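Local structure of geranylgeranyl Pyrophosphate Synthetase (Geoglobus acetivorans, 5JFQ) at residues H68-F79 with L115-S126; A287-L298 with L310-I318. The protein catalyses the stepwise addition of three isopentenyl diphosphates to dimethylallyl diphosphate, making mainly geranylgeranyl diphosphate and some farnesyl diphosphate. All coordinates share one frame; numbering follows the deposited sequence.

Overall arrangement
From the N terminus, the chain passes through helix 47-58 before reaching helix 67-88, the first partner of contact 1. The 35 residues that follow segment 68-79 include the end of that helix and a two-stranded antiparallel hairpin, and helix 105-123 then returns to close contact 1 as an antiparallel pair. Long helices follow, and near the C terminus helices 280-298 and 305-316 close contact 2 across only 11 intervening residues. The two contacts are in series, neither nested nor crossed. Their centres lie about 25 Å apart and they do not touch, but helix 47-58 packs on both, against Ala-70 of segment 68-79 and against Leu-313 and Leu-317 of segment 310-318.

Contact 1 of 2, residues H68-F79 with L115-S126; sequences HAAIAIETVHNF and LYAEAFEILSMS
Ala-72 and Ala-119 face each other where the two segments come closest; the axes of 68-79 and 115-123 approach to 8.0 Å and run antiparallel at 170°. With only methyl groups here, the backbones nearly meet: the CA atoms of Ala-72 and Ala-119 are 4.3 Å apart, and Ala-72 CB lies against Ala-119 O. Thr-75 CB rests 3.7 Å from Ala-119 CB, and Val-76 CG2 covers the same methyl. Ile-122 enters as a knob between His-68, Ile-71, Ala-72 and Thr-75, its CD1 3.9 Å from Ile-71 CG2. At the end nearer the probable magnesium site, Phe-79 and Tyr-116 stack face to face, centroids 3.8 Å apart and planes 19° from parallel. CG of Tyr-116, anti to the backbone N (chi1 -151°), carries the ring across to Phe-79, while the tyrosine OH bonds to Asp-113 O of the second subunit.

The other end is looser and reaches solvent. Exposed Met-125 crosses the partly exposed His-68 at about a right angle, with CB and SD near ND1 and its carbonyl O over one ring face, 3.9 Å above the plane. A water accepts a hydrogen bond from Ala-69 N at 2.8 Å and lies close to Ser-126 OG, a pairing modelled too short to be certain, at the type I turn from Leu-123 to Ser-126.

Close antiparallel helix packing of this kind builds the predominantly helical polyprenyl synthase fold. Helix 67-88 also carries His-77, which by similarity binds isopentenyl diphosphate, and, a little over one turn beyond Phe-79, the DDxxD motif with the probable magnesium ligands Asp-84 and Asp-88.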
loop_
_atom_site.group_PDB
_atom_site.type_symbol
_atom_site.label_atom_id
_atom_site.label_comp_id
_atom_site.label_asym_id
_atom_site.label_seq_id
_atom_site.Cartn_x
_atom_site.Cartn_y
_atom_site.Cartn_z
ATOM N N HIS B 68 -2.466 -16.370 -10.061
ATOM C CA HIS B 68 -1.702 -15.342 -9.364
ATOM C C HIS B 68 -2.497 -14.033 -9.287
ATOM O O HIS B 68 -2.574 -13.402 -8.220
ATOM C CB HIS B 68 -0.345 -15.141 -10.044
ATOM C CG HIS B 68 0.574 -16.327 -9.938
ATOM N ND1 HIS B 68 1.463 -16.497 -8.896
ATOM C CD2 HIS B 68 0.741 -17.403 -10.748
ATOM C CE1 HIS B 68 2.132 -17.627 -9.063
ATOM N NE2 HIS B 68 1.708 -18.196 -10.177
ATOM N N ALA B 69 -3.135 -13.639 -10.394
ATOM C CA ALA B 69 -4.062 -12.516 -10.359
ATOM C C ALA B 69 -5.251 -12.782 -9.441
ATOM O O ALA B 69 -5.790 -11.848 -8.832
ATOM C CB ALA B 69 -4.551 -12.209 -11.761
ATOM N N ALA B 70 -5.693 -14.031 -9.331
ATOM C CA ALA B 70 -6.757 -14.306 -8.378
ATOM C C ALA B 70 -6.255 -14.107 -6.952
ATOM O O ALA B 70 -6.899 -13.432 -6.142
ATOM C CB ALA B 70 -7.304 -15.718 -8.576
ATOM N N ILE B 71 -5.095 -14.672 -6.631
ATOM C CA ILE B 71 -4.554 -14.467 -5.297
ATOM C C ILE B 71 -4.234 -12.992 -5.076
ATOM O O ILE B 71 -4.428 -12.469 -3.970
ATOM C CB ILE B 71 -3.328 -15.379 -5.092
ATOM C CG1 ILE B 71 -3.756 -16.839 -5.236
ATOM C CG2 ILE B 71 -2.664 -15.149 -3.734
ATOM C CD1 ILE B 71 -5.012 -17.177 -4.441
ATOM N N ALA B 72 -3.785 -12.283 -6.117
ATOM C CA ALA B 72 -3.386 -10.895 -5.909
ATOM C C ALA B 72 -4.579 -10.027 -5.556
ATOM O O ALA B 72 -4.499 -9.189 -4.653
ATOM C CB ALA B 72 -2.679 -10.337 -7.141
ATOM N N ILE B 73 -5.688 -10.210 -6.259
ATOM C CA ILE B 73 -6.871 -9.416 -5.983
ATOM C C ILE B 73 -7.441 -9.749 -4.607
ATOM O O ILE B 73 -7.859 -8.849 -3.866
ATOM C CB ILE B 73 -7.888 -9.618 -7.111
ATOM C CG1 ILE B 73 -7.330 -8.966 -8.372
ATOM C CG2 ILE B 73 -9.254 -9.069 -6.708
ATOM C CD1 ILE B 73 -8.339 -8.777 -9.445
ATOM N N GLU B 74 -7.443 -11.029 -4.222
ATOM C CA GLU B 74 -7.895 -11.372 -2.875
ATOM C C GLU B 74 -7.005 -10.729 -1.830
ATOM O O GLU B 74 -7.481 -10.295 -0.772
ATOM C CB GLU B 74 -7.917 -12.885 -2.665
ATOM C CG GLU B 74 -8.371 -13.313 -1.263
ATOM C CD GLU B 74 -9.859 -13.099 -1.012
ATOM O OE1 GLU B 74 -10.575 -12.706 -1.945
ATOM O OE2 GLU B 74 -10.318 -13.324 0.124
ATOM N N THR B 75 -5.709 -10.646 -2.122
ATOM C CA THR B 75 -4.777 -9.989 -1.220
ATOM C C THR B 75 -5.110 -8.508 -1.075
ATOM O O THR B 75 -5.130 -7.974 0.043
ATOM C CB THR B 75 -3.354 -10.208 -1.736
ATOM O OG1 THR B 75 -3.194 -11.591 -2.068
ATOM C CG2 THR B 75 -2.314 -9.812 -0.691
ATOM N N VAL B 76 -5.392 -7.832 -2.193
ATOM C CA VAL B 76 -5.878 -6.457 -2.127
ATOM C C VAL B 76 -7.126 -6.382 -1.259
ATOM O O VAL B 76 -7.236 -5.522 -0.374
ATOM C CB VAL B 76 -6.155 -5.894 -3.533
ATOM C CG1 VAL B 76 -6.953 -4.579 -3.415
ATOM C CG2 VAL B 76 -4.854 -5.665 -4.278
ATOM N N HIS B 77 -8.050 -7.286 -1.481
ATOM C CA HIS B 77 -9.253 -7.260 -0.722
ATOM C C HIS B 77 -8.961 -7.362 0.734
ATOM O O HIS B 77 -9.523 -6.647 1.500
ATOM C CB HIS B 77 -10.215 -8.341 -1.172
ATOM C CG HIS B 77 -11.533 -8.312 -0.468
ATOM N ND1 HIS B 77 -12.355 -7.215 -0.475
ATOM C CD2 HIS B 77 -12.157 -9.240 0.282
ATOM C CE1 HIS B 77 -13.430 -7.471 0.236
ATOM N NE2 HIS B 77 -13.333 -8.693 0.703
ATOM N N ASN B 78 -8.085 -8.260 1.121
ATOM C CA ASN B 78 -7.751 -8.409 2.533
ATOM C C ASN B 78 -6.995 -7.193 3.054
ATOM O O ASN B 78 -7.184 -6.781 4.202
ATOM C CB ASN B 78 -6.952 -9.682 2.756
ATOM C CG ASN B 78 -7.829 -10.900 2.854
ATOM O OD1 ASN B 78 -8.052 -11.438 3.941
ATOM N ND2 ASN B 78 -8.348 -11.344 1.713
ATOM N N PHE B 79 -6.124 -6.619 2.232
ATOM C CA PHE B 79 -5.526 -5.346 2.584
ATOM C C PHE B 79 -6.601 -4.333 2.964
ATOM O O PHE B 79 -6.528 -3.714 4.034
ATOM C CB PHE B 79 -4.671 -4.844 1.417
ATOM C CG PHE B 79 -4.725 -3.350 1.213
ATOM C CD1 PHE B 79 -4.222 -2.488 2.164
ATOM C CD2 PHE B 79 -5.259 -2.820 0.061
ATOM C CE1 PHE B 79 -4.279 -1.127 1.976
ATOM C CE2 PHE B 79 -5.302 -1.474 -0.123
ATOM C CZ PHE B 79 -4.819 -0.624 0.840
ATOM N N LEU B 115 0.348 -6.926 3.016
ATOM C CA LEU B 115 -0.548 -7.513 2.030
ATOM C C LEU B 115 -0.548 -6.696 0.742
ATOM O O LEU B 115 -0.500 -7.253 -0.364
ATOM C CB LEU B 115 -1.960 -7.618 2.620
ATOM C CG LEU B 115 -2.108 -8.680 3.726
ATOM C CD1 LEU B 115 -3.454 -8.583 4.457
ATOM C CD2 LEU B 115 -1.888 -10.100 3.177
ATOM N N TYR B 116 -0.580 -5.367 0.874
ATOM C CA TYR B 116 -0.646 -4.483 -0.290
ATOM C C TYR B 116 0.532 -4.726 -1.227
ATOM O O TYR B 116 0.350 -4.903 -2.432
ATOM C CB TYR B 116 -0.667 -3.030 0.189
ATOM C CG TYR B 116 -1.371 -1.980 -0.666
ATOM C CD1 TYR B 116 -1.804 -2.226 -1.977
ATOM C CD2 TYR B 116 -1.581 -0.710 -0.133
ATOM C CE1 TYR B 116 -2.436 -1.210 -2.722
ATOM C CE2 TYR B 116 -2.190 0.300 -0.847
ATOM C CZ TYR B 116 -2.626 0.063 -2.124
ATOM O OH TYR B 116 -3.241 1.136 -2.748
ATOM N N ALA B 117 1.755 -4.718 -0.692
ATOM C CA ALA B 117 2.916 -5.015 -1.522
ATOM C C ALA B 117 2.883 -6.466 -1.996
ATOM O O ALA B 117 3.183 -6.756 -3.165
ATOM C CB ALA B 117 4.214 -4.727 -0.759
ATOM N N GLU B 118 2.499 -7.388 -1.105
ATOM C CA GLU B 118 2.514 -8.794 -1.469
ATOM C C GLU B 118 1.637 -9.049 -2.683
ATOM O O GLU B 118 1.979 -9.887 -3.530
ATOM C CB GLU B 118 2.094 -9.654 -0.281
ATOM C CG GLU B 118 3.244 -9.973 0.667
ATOM C CD GLU B 118 2.812 -10.746 1.920
ATOM O OE1 GLU B 118 1.696 -10.486 2.452
ATOM O OE2 GLU B 118 3.606 -11.608 2.383
ATOM N N ALA B 119 0.554 -8.279 -2.826
ATOM C CA ALA B 119 -0.355 -8.478 -3.951
ATOM C C ALA B 119 0.321 -8.141 -5.269
ATOM O O ALA B 119 0.148 -8.852 -6.264
ATOM C CB ALA B 119 -1.620 -7.639 -3.779
ATOM N N PHE B 120 1.072 -7.048 -5.306
ATOM C CA PHE B 120 1.767 -6.726 -6.536
ATOM C C PHE B 120 2.910 -7.700 -6.806
ATOM O O PHE B 120 3.236 -7.953 -7.969
ATOM C CB PHE B 120 2.241 -5.287 -6.490
ATOM C CG PHE B 120 1.139 -4.315 -6.704
ATOM C CD1 PHE B 120 0.669 -4.059 -7.986
ATOM C CD2 PHE B 120 0.518 -3.707 -5.625
ATOM C CE1 PHE B 120 -0.362 -3.184 -8.193
ATOM C CE2 PHE B 120 -0.534 -2.818 -5.822
ATOM C CZ PHE B 120 -0.976 -2.549 -7.103
ATOM N N GLU B 121 3.509 -8.279 -5.766
ATOM C CA GLU B 121 4.528 -9.277 -6.035
ATOM C C GLU B 121 3.897 -10.549 -6.572
ATOM O O GLU B 121 4.466 -11.216 -7.446
ATOM C CB GLU B 121 5.344 -9.583 -4.783
ATOM C CG GLU B 121 6.432 -10.589 -5.040
ATOM C CD GLU B 121 7.172 -11.021 -3.804
ATOM O OE1 GLU B 121 6.884 -10.498 -2.712
ATOM O OE2 GLU B 121 8.050 -11.898 -3.933
ATOM N N ILE B 122 2.708 -10.894 -6.081
ATOM C CA ILE B 122 2.065 -12.106 -6.566
ATOM C C ILE B 122 1.559 -11.903 -7.992
ATOM O O ILE B 122 1.818 -12.726 -8.875
ATOM C CB ILE B 122 0.955 -12.539 -5.602
ATOM C CG1 ILE B 122 1.600 -12.995 -4.290
ATOM C CG2 ILE B 122 0.113 -13.645 -6.241
ATOM C CD1 ILE B 122 0.624 -13.068 -3.109
ATOM N N LEU B 123 0.863 -10.789 -8.242
ATOM C CA LEU B 123 0.415 -10.479 -9.593
ATOM C C LEU B 123 1.546 -10.633 -10.600
ATOM O O LEU B 123 1.362 -11.238 -11.658
ATOM C CB LEU B 123 -0.156 -9.062 -9.656
ATOM C CG LEU B 123 -0.563 -8.577 -11.052
ATOM C CD1 LEU B 123 -1.584 -9.499 -11.656
ATOM C CD2 LEU B 123 -1.126 -7.183 -10.977
ATOM N N SER B 124 2.733 -10.119 -10.266
ATOM C CA SER B 124 3.873 -10.094 -11.167
ATOM C C SER B 124 4.419 -11.479 -11.461
ATOM O O SER B 124 5.221 -11.622 -12.391
ATOM C CB SER B 124 4.986 -9.215 -10.586
ATOM O OG SER B 124 5.760 -9.931 -9.627
ATOM N N MET B 125 4.028 -12.486 -10.685
ATOM C CA MET B 125 4.439 -13.857 -10.951
ATOM C C MET B 125 3.646 -14.503 -12.075
ATOM O O MET B 125 3.897 -15.672 -12.385
ATOM C CB MET B 125 4.277 -14.723 -9.706
ATOM C CG MET B 125 4.984 -14.232 -8.486
ATOM S SD MET B 125 4.529 -15.283 -7.088
ATOM C CE MET B 125 5.145 -14.318 -5.720
ATOM N N SER B 126 2.693 -13.791 -12.674
ATOM C CA SER B 126 1.750 -14.433 -13.577
ATOM C C SER B 126 2.451 -15.039 -14.789
ATOM O O SER B 126 3.410 -14.478 -15.325
ATOM C CB SER B 126 0.686 -13.437 -14.030
ATOM O OG SER B 126 -0.257 -13.214 -12.995
HETATM O O HOH W 1 -2.076 -14.819 -12.697
#

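Contact 2 of 2, residues A287-L298 with L310-I318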
loop_
_atom_site.group_PDB
_atom_site.type_symbol
_atom_site.label_atom_id
_atom_site.label_comp_id
_atom_site.label_asym_id
_atom_site.label_seq_id
_atom_site.Cartn_x
_atom_site.Cartn_y
_atom_site.Cartn_z
ATOM N N ALA B 287 -30.911 -2.890 -7.008
ATOM C CA ALA B 287 -29.904 -3.950 -6.978
ATOM C C ALA B 287 -30.108 -4.936 -8.125
ATOM O O ALA B 287 -29.141 -5.353 -8.775
ATOM C CB ALA B 287 -29.936 -4.684 -5.635
ATOM N N ARG B 288 -31.363 -5.310 -8.394
ATOM C CA ARG B 288 -31.640 -6.279 -9.449
ATOM C C ARG B 288 -31.312 -5.712 -10.822
ATOM O O ARG B 288 -30.775 -6.429 -11.676
ATOM C CB ARG B 288 -33.098 -6.730 -9.392
ATOM N N GLU B 289 -31.611 -4.428 -11.061
ATOM C CA GLU B 289 -31.294 -3.898 -12.383
ATOM C C GLU B 289 -29.797 -3.734 -12.598
ATOM O O GLU B 289 -29.376 -3.481 -13.731
ATOM C CB GLU B 289 -32.017 -2.571 -12.653
ATOM C CG GLU B 289 -32.255 -1.685 -11.461
ATOM N N TYR B 290 -28.985 -3.900 -11.552
ATOM C CA TYR B 290 -27.537 -3.922 -11.726
ATOM C C TYR B 290 -27.049 -5.308 -12.128
ATOM O O TYR B 290 -26.309 -5.453 -13.109
ATOM C CB TYR B 290 -26.850 -3.452 -10.443
ATOM C CG TYR B 290 -26.632 -1.965 -10.448
ATOM C CD1 TYR B 290 -25.798 -1.386 -11.401
ATOM C CD2 TYR B 290 -27.276 -1.132 -9.532
ATOM C CE1 TYR B 290 -25.599 -0.019 -11.438
ATOM C CE2 TYR B 290 -27.085 0.233 -9.557
ATOM C CZ TYR B 290 -26.243 0.788 -10.514
ATOM O OH TYR B 290 -26.024 2.148 -10.574
ATOM N N ILE B 291 -27.465 -6.333 -11.376
ATOM C CA ILE B 291 -27.109 -7.713 -11.698
ATOM C C ILE B 291 -27.520 -8.061 -13.119
ATOM O O ILE B 291 -26.807 -8.779 -13.831
ATOM C CB ILE B 291 -27.747 -8.667 -10.676
ATOM C CG1 ILE B 291 -27.168 -8.385 -9.299
ATOM C CG2 ILE B 291 -27.589 -10.120 -11.098
ATOM C CD1 ILE B 291 -25.731 -7.980 -9.276
ATOM N N GLU B 292 -28.671 -7.557 -13.558
ATOM C CA GLU B 292 -29.085 -7.787 -14.932
ATOM C C GLU B 292 -28.170 -7.054 -15.900
ATOM O O GLU B 292 -27.744 -7.625 -16.912
ATOM C CB GLU B 292 -30.545 -7.369 -15.103
ATOM C CG GLU B 292 -31.490 -8.252 -14.306
ATOM C CD GLU B 292 -31.460 -9.702 -14.773
ATOM O OE1 GLU B 292 -31.703 -9.918 -15.982
ATOM O OE2 GLU B 292 -31.192 -10.612 -13.944
ATOM N N MET B 293 -27.817 -5.805 -15.582
ATOM C CA MET B 293 -26.840 -5.087 -16.390
ATOM C C MET B 293 -25.502 -5.820 -16.450
ATOM O O MET B 293 -24.743 -5.646 -17.413
ATOM C CB MET B 293 -26.646 -3.680 -15.835
ATOM C CG MET B 293 -26.801 -2.565 -16.856
ATOM S SD MET B 293 -26.524 -0.928 -16.113
ATOM C CE MET B 293 -27.497 -1.030 -14.602
ATOM N N ALA B 294 -25.197 -6.632 -15.440
ATOM C CA ALA B 294 -23.990 -7.443 -15.484
ATOM C C ALA B 294 -24.145 -8.591 -16.473
ATOM O O ALA B 294 -23.274 -8.811 -17.325
ATOM C CB ALA B 294 -23.666 -7.965 -14.086
ATOM N N LYS B 295 -25.254 -9.337 -16.371
ATOM C CA LYS B 295 -25.517 -10.427 -17.306
ATOM C C LYS B 295 -25.564 -9.911 -18.737
ATOM O O LYS B 295 -24.769 -10.322 -19.587
ATOM C CB LYS B 295 -26.829 -11.123 -16.956
ATOM C CG LYS B 295 -26.862 -11.785 -15.607
ATOM C CD LYS B 295 -28.286 -11.729 -15.074
ATOM C CE LYS B 295 -28.439 -12.500 -13.788
ATOM N NZ LYS B 295 -29.856 -12.505 -13.353
ATOM N N LYS B 296 -26.485 -8.985 -19.014
ATOM C CA LYS B 296 -26.612 -8.440 -20.359
ATOM C C LYS B 296 -25.300 -7.876 -20.860
ATOM O O LYS B 296 -25.119 -7.730 -22.075
ATOM C CB LYS B 296 -27.689 -7.357 -20.399
ATOM N N ASN B 297 -24.379 -7.559 -19.953
ATOM C CA ASN B 297 -23.045 -7.171 -20.375
ATOM C C ASN B 297 -22.206 -8.396 -20.694
ATOM O O ASN B 297 -21.475 -8.420 -21.693
ATOM C CB ASN B 297 -22.379 -6.329 -19.295
ATOM C CG ASN B 297 -21.661 -5.140 -19.867
ATOM O OD1 ASN B 297 -20.596 -5.277 -20.448
ATOM N ND2 ASN B 297 -22.257 -3.965 -19.741
ATOM N N LEU B 298 -22.334 -9.435 -19.870
ATOM C CA LEU B 298 -21.574 -10.677 -19.988
ATOM C C LEU B 298 -21.878 -11.443 -21.277
ATOM O O LEU B 298 -21.227 -12.461 -21.549
ATOM C CB LEU B 298 -21.871 -11.526 -18.755
ATOM C CG LEU B 298 -21.050 -12.760 -18.438
ATOM C CD1 LEU B 298 -19.592 -12.408 -18.550
ATOM C CD2 LEU B 298 -21.402 -13.218 -17.039
ATOM N N LEU B 310 -20.716 -17.433 -14.102
ATOM C CA LEU B 310 -20.722 -16.026 -13.732
ATOM C C LEU B 310 -22.143 -15.496 -13.631
ATOM O O LEU B 310 -22.434 -14.658 -12.770
ATOM C CB LEU B 310 -19.917 -15.218 -14.744
ATOM C CG LEU B 310 -18.507 -15.747 -15.006
ATOM C CD1 LEU B 310 -17.967 -15.201 -16.306
ATOM C CD2 LEU B 310 -17.579 -15.407 -13.859
ATOM N N VAL B 311 -23.046 -15.978 -14.486
ATOM C CA VAL B 311 -24.431 -15.516 -14.433
ATOM C C VAL B 311 -25.066 -15.916 -13.112
ATOM O O VAL B 311 -25.507 -15.064 -12.331
ATOM C CB VAL B 311 -25.235 -16.058 -15.626
ATOM C CG1 VAL B 311 -26.669 -15.567 -15.549
ATOM C CG2 VAL B 311 -24.599 -15.621 -16.927
ATOM N N GLU B 312 -25.126 -17.223 -12.845
ATOM C CA GLU B 312 -25.689 -17.693 -11.584
ATOM C C GLU B 312 -25.007 -17.023 -10.400
ATOM O O GLU B 312 -25.633 -16.800 -9.356
ATOM C CB GLU B 312 -25.567 -19.220 -11.496
ATOM C CG GLU B 312 -26.210 -19.966 -12.683
ATOM C CD GLU B 312 -25.758 -21.428 -12.819
ATOM O OE1 GLU B 312 -25.486 -22.085 -11.783
ATOM O OE2 GLU B 312 -25.677 -21.920 -13.969
ATOM N N LEU B 313 -23.737 -16.654 -10.564
ATOM C CA LEU B 313 -22.983 -16.035 -9.481
ATOM C C LEU B 313 -23.419 -14.592 -9.260
ATOM O O LEU B 313 -23.615 -14.160 -8.116
ATOM C CB LEU B 313 -21.491 -16.126 -9.800
ATOM C CG LEU B 313 -20.471 -15.355 -8.975
ATOM C CD1 LEU B 313 -20.452 -15.857 -7.545
ATOM C CD2 LEU B 313 -19.114 -15.525 -9.624
ATOM N N ALA B 314 -23.573 -13.825 -10.344
ATOM C CA ALA B 314 -24.167 -12.500 -10.226
ATOM C C ALA B 314 -25.535 -12.580 -9.576
ATOM O O ALA B 314 -25.962 -11.639 -8.898
ATOM C CB ALA B 314 -24.271 -11.832 -11.597
ATOM N N ASP B 315 -26.227 -13.708 -9.755
ATOM C CA ASP B 315 -27.493 -13.920 -9.066
ATOM C C ASP B 315 -27.287 -14.142 -7.574
ATOM O O ASP B 315 -28.014 -13.568 -6.756
ATOM C CB ASP B 315 -28.241 -15.097 -9.688
ATOM C CG ASP B 315 -28.923 -14.724 -10.985
ATOM O OD1 ASP B 315 -29.393 -13.565 -11.092
ATOM O OD2 ASP B 315 -28.998 -15.588 -11.885
ATOM N N TYR B 316 -26.305 -14.966 -7.194
ATOM C CA TYR B 316 -26.110 -15.228 -5.773
ATOM C C TYR B 316 -25.799 -13.957 -5.006
ATOM O O TYR B 316 -26.093 -13.870 -3.811
ATOM C CB TYR B 316 -24.997 -16.242 -5.533
ATOM C CG TYR B 316 -24.794 -16.530 -4.052
ATOM C CD1 TYR B 316 -25.778 -17.165 -3.304
ATOM C CD2 TYR B 316 -23.627 -16.150 -3.398
ATOM C CE1 TYR B 316 -25.597 -17.428 -1.947
ATOM C CE2 TYR B 316 -23.438 -16.408 -2.039
ATOM C CZ TYR B 316 -24.423 -17.047 -1.325
ATOM N N LEU B 317 -25.214 -12.960 -5.663
ATOM C CA LEU B 317 -24.938 -11.723 -4.949
ATOM C C LEU B 317 -26.216 -11.040 -4.486
ATOM O O LEU B 317 -26.171 -10.262 -3.530
ATOM C CB LEU B 317 -24.107 -10.780 -5.819
ATOM C CG LEU B 317 -22.820 -11.419 -6.360
ATOM C CD1 LEU B 317 -21.881 -10.384 -6.992
ATOM C CD2 LEU B 317 -22.107 -12.221 -5.276
ATOM N N ILE B 318 -27.357 -11.329 -5.125
ATOM C CA ILE B 318 -28.644 -10.763 -4.723
ATOM C C ILE B 318 -29.470 -11.722 -3.868
ATOM O O ILE B 318 -30.483 -11.303 -3.285
ATOM C CB ILE B 318 -29.432 -10.293 -5.968
ATOM C CG1 ILE B 318 -28.739 -9.076 -6.556
ATOM C CG2 ILE B 318 -30.894 -9.913 -5.679
ATOM C CD1 ILE B 318 -28.245 -8.089 -5.545
#
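The C-terminal helical hairpin of helices 280-298 and 305-316 brings Ile-291 onto Ala-314 and Ile-318, with the segment axes 9.5 Å apart and antiparallel at 170°. Ile-291 sends CG2 to Ala-314 CB at 3.8 Å, while its CG1 branch slides past that of Ile-318 in the opposite direction. Ile-318 CD1 goes on to Ala-287 CB, 3.8 Å away. Toward the interhelical connection, Leu-298 crosses Leu-310 at about a right angle, and its CD2 is 4.0 Å from Val-311 CG2.

Along one flank Lys-295 lays CG against Val-311 CG1, 3.8 Å away. A bend at chi2 (149°) followed by an extended chain carries Lys-295 NZ to Asp-315 OD1, 2.5 Å away in a salt bridge on the syn side, 18° out of the carboxylate plane. Glu-292 OE2, one turn back on the same helix, is modelled implausibly close to that NZ: a second salt bridge is likely, its length doubtful. A methionine in place of Lys-295 would probably leave the carboxylates of Glu-292 and Asp-315, whose OE2 and OD1 are 4.5 Å apart, without the positive charge between them. One ammonium thus probably offsets two neighbouring carboxylates, coupling the helices by charge beside an apolar seam.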